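Local coordinates for aminopeptidase-like protein (Chaetomium thermophilum, PDB 5JM6), which probably acts as a zinc-dependent aminopeptidase of the M18 family and assembles into a dodecamer, at residues A[74-79]-A[102-107]. Numbering follows the deposited sequence.
Sequences YCKQKL and KYFTTR
Phe104 reaches from strand 102-107 to helix 68-81, where its ring is met by Leu79 near its root and by Lys76 at its far end. The methyl CD1 of Leu79 lies 3.6 Å from CB of Phe104 and also close to its CG, while the CB of Leu79 follows at the CD1 side of the ring. The two side chains meet at a slant. One helical turn back, the hydrocarbon part of Lys76 passes the outer end of the ring at roughly a right angle to the phenylalanine side chain: its CG is 3.7 Å from CE2 and CZ of Phe104 alike, and CE stays near the same two atoms. With CG trans to the backbone nitrogen (chi1 -175°) and every later torsion extended, the lysine carries its ammonium group beyond the ring, toward a long, weak ion pair with Glu86. No hydrogen bond links helix and strand here, so the contact is apolar helix-on-sheet packing within the M18 metallopeptidase fold, away from the zinc ligands, with the lysine chain at its partly exposed border and Phe104 buried. Strand 102-107 runs between the outermost strand 85-86 and strand 111-117 in the mixed sheet; Phe104 and Leu79 both touch Ala114 of the latter, and Leu79 also packs on Phe315 and Leu319 of helix 305-320, joining helix 68-81 to the sheet and to that helix.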
loop_
_atom_site.group_PDB
_atom_site.type_symbol
_atom_site.label_atom_id
_atom_site.label_comp_id
_atom_site.label_asym_id
_atom_site.label_seq_id
_atom_site.Cartn_x
_atom_site.Cartn_y
_atom_site.Cartn_z
ATOM N N TYR A 74 53.253 4.700 -19.670
ATOM C CA TYR A 74 53.163 4.469 -21.110
ATOM C C TYR A 74 53.405 5.761 -21.881
ATOM O O TYR A 74 54.185 5.794 -22.833
ATOM C CB TYR A 74 51.792 3.878 -21.460
ATOM C CG TYR A 74 51.436 3.824 -22.937
ATOM C CD1 TYR A 74 50.871 4.921 -23.580
ATOM C CD2 TYR A 74 51.625 2.662 -23.675
ATOM C CE1 TYR A 74 50.533 4.871 -24.921
ATOM C CE2 TYR A 74 51.286 2.602 -25.016
ATOM C CZ TYR A 74 50.740 3.709 -25.634
ATOM O OH TYR A 74 50.401 3.653 -26.969
ATOM N N CYS A 75 52.720 6.820 -21.467
ATOM C CA CYS A 75 52.865 8.120 -22.105
ATOM C C CYS A 75 54.272 8.661 -21.914
ATOM O O CYS A 75 54.844 9.267 -22.818
ATOM C CB CYS A 75 51.842 9.108 -21.545
ATOM S SG CYS A 75 50.127 8.617 -21.807
ATOM N N LYS A 76 54.826 8.430 -20.731
ATOM C CA LYS A 76 56.131 8.971 -20.393
ATOM C C LYS A 76 57.225 8.329 -21.250
ATOM O O LYS A 76 58.157 9.008 -21.677
ATOM C CB LYS A 76 56.416 8.776 -18.901
ATOM C CG LYS A 76 57.705 9.409 -18.430
ATOM C CD LYS A 76 57.898 9.268 -16.928
ATOM C CE LYS A 76 59.269 9.797 -16.533
ATOM N NZ LYS A 76 59.579 9.641 -15.086
ATOM N N GLN A 77 57.096 7.035 -21.528
ATOM C CA GLN A 77 58.084 6.346 -22.355
ATOM C C GLN A 77 57.986 6.741 -23.826
ATOM O O GLN A 77 58.995 6.778 -24.525
ATOM C CB GLN A 77 57.950 4.827 -22.226
ATOM C CG GLN A 77 58.215 4.275 -20.837
ATOM C CD GLN A 77 58.138 2.760 -20.798
ATOM O OE1 GLN A 77 58.017 2.108 -21.836
ATOM N NE2 GLN A 77 58.206 2.192 -19.600
ATOM N N LYS A 78 56.783 7.030 -24.307
ATOM C CA LYS A 78 56.641 7.435 -25.699
ATOM C C LYS A 78 57.050 8.895 -25.888
ATOM O O LYS A 78 57.621 9.253 -26.917
ATOM C CB LYS A 78 55.213 7.201 -26.193
ATOM C CG LYS A 78 54.773 5.749 -26.080
ATOM C CD LYS A 78 53.723 5.404 -27.120
ATOM C CE LYS A 78 53.957 4.017 -27.693
ATOM N NZ LYS A 78 52.967 3.694 -28.757
ATOM N N LEU A 79 56.776 9.733 -24.891
ATOM C CA LEU A 79 57.212 11.125 -24.947
ATOM C C LEU A 79 58.735 11.217 -24.940
ATOM O O LEU A 79 59.316 12.025 -25.662
ATOM C CB LEU A 79 56.630 11.931 -23.784
ATOM C CG LEU A 79 55.136 12.257 -23.836
ATOM C CD1 LEU A 79 54.698 12.900 -22.534
ATOM C CD2 LEU A 79 54.808 13.156 -25.020
ATOM N N LYS A 102 59.995 20.625 -26.698
ATOM C CA LYS A 102 58.913 19.697 -26.370
ATOM C C LYS A 102 59.106 19.148 -24.960
ATOM O O LYS A 102 60.177 18.640 -24.626
ATOM C CB LYS A 102 58.849 18.563 -27.399
ATOM C CG LYS A 102 58.883 19.053 -28.847
ATOM C CD LYS A 102 58.772 17.929 -29.863
ATOM C CE LYS A 102 59.908 16.930 -29.739
ATOM N NZ LYS A 102 59.907 15.981 -30.886
ATOM N N TYR A 103 58.068 19.254 -24.134
ATOM C CA TYR A 103 58.208 18.983 -22.707
ATOM C C TYR A 103 57.033 18.205 -22.117
ATOM O O TYR A 103 55.994 18.047 -22.759
ATOM C CB TYR A 103 58.383 20.302 -21.947
ATOM C CG TYR A 103 59.438 21.207 -22.544
ATOM C CD1 TYR A 103 60.778 21.059 -22.212
ATOM C CD2 TYR A 103 59.094 22.201 -23.453
ATOM C CE1 TYR A 103 61.745 21.879 -22.763
ATOM C CE2 TYR A 103 60.053 23.025 -24.009
ATOM C CZ TYR A 103 61.378 22.860 -23.661
ATOM O OH TYR A 103 62.335 23.681 -24.213
ATOM N N PHE A 104 57.220 17.702 -20.899
ATOM C CA PHE A 104 56.121 17.135 -20.124
ATOM C C PHE A 104 56.396 17.216 -18.626
ATOM O O PHE A 104 57.545 17.327 -18.198
ATOM C CB PHE A 104 55.843 15.682 -20.526
ATOM C CG PHE A 104 56.894 14.701 -20.073
ATOM C CD1 PHE A 104 57.992 14.427 -20.870
ATOM C CD2 PHE A 104 56.769 14.032 -18.863
ATOM C CE1 PHE A 104 58.954 13.519 -20.464
ATOM C CE2 PHE A 104 57.729 13.125 -18.451
ATOM C CZ PHE A 104 58.819 12.865 -19.255
ATOM N N THR A 105 55.329 17.155 -17.835
ATOM C CA THR A 105 55.448 17.164 -16.382
ATOM C C THR A 105 54.454 16.177 -15.772
ATOM O O THR A 105 53.411 15.876 -16.356
ATOM C CB THR A 105 55.249 18.592 -15.815
ATOM O OG1 THR A 105 56.328 19.422 -16.259
ATOM C CG2 THR A 105 55.231 18.610 -14.287
ATOM N N THR A 106 54.812 15.672 -14.598
ATOM C CA THR A 106 54.116 14.588 -13.934
ATOM C C THR A 106 53.710 14.993 -12.520
ATOM O O THR A 106 54.408 15.769 -11.866
ATOM C CB THR A 106 55.021 13.338 -13.904
ATOM O OG1 THR A 106 54.951 12.675 -15.172
ATOM C CG2 THR A 106 54.630 12.368 -12.798
ATOM N N ARG A 107 52.565 14.494 -12.066
ATOM C CA ARG A 107 52.156 14.660 -10.681
ATOM C C ARG A 107 51.624 13.331 -10.144
ATOM O O ARG A 107 50.688 12.759 -10.706
ATOM C CB ARG A 107 51.109 15.769 -10.557
ATOM C CG ARG A 107 50.896 16.270 -9.141
ATOM C CD ARG A 107 49.968 17.476 -9.109
ATOM N NE ARG A 107 50.660 18.719 -9.437
ATOM C CZ ARG A 107 50.152 19.933 -9.241
ATOM N NH1 ARG A 107 48.943 20.072 -8.716
ATOM N NH2 ARG A 107 50.855 21.008 -9.570
#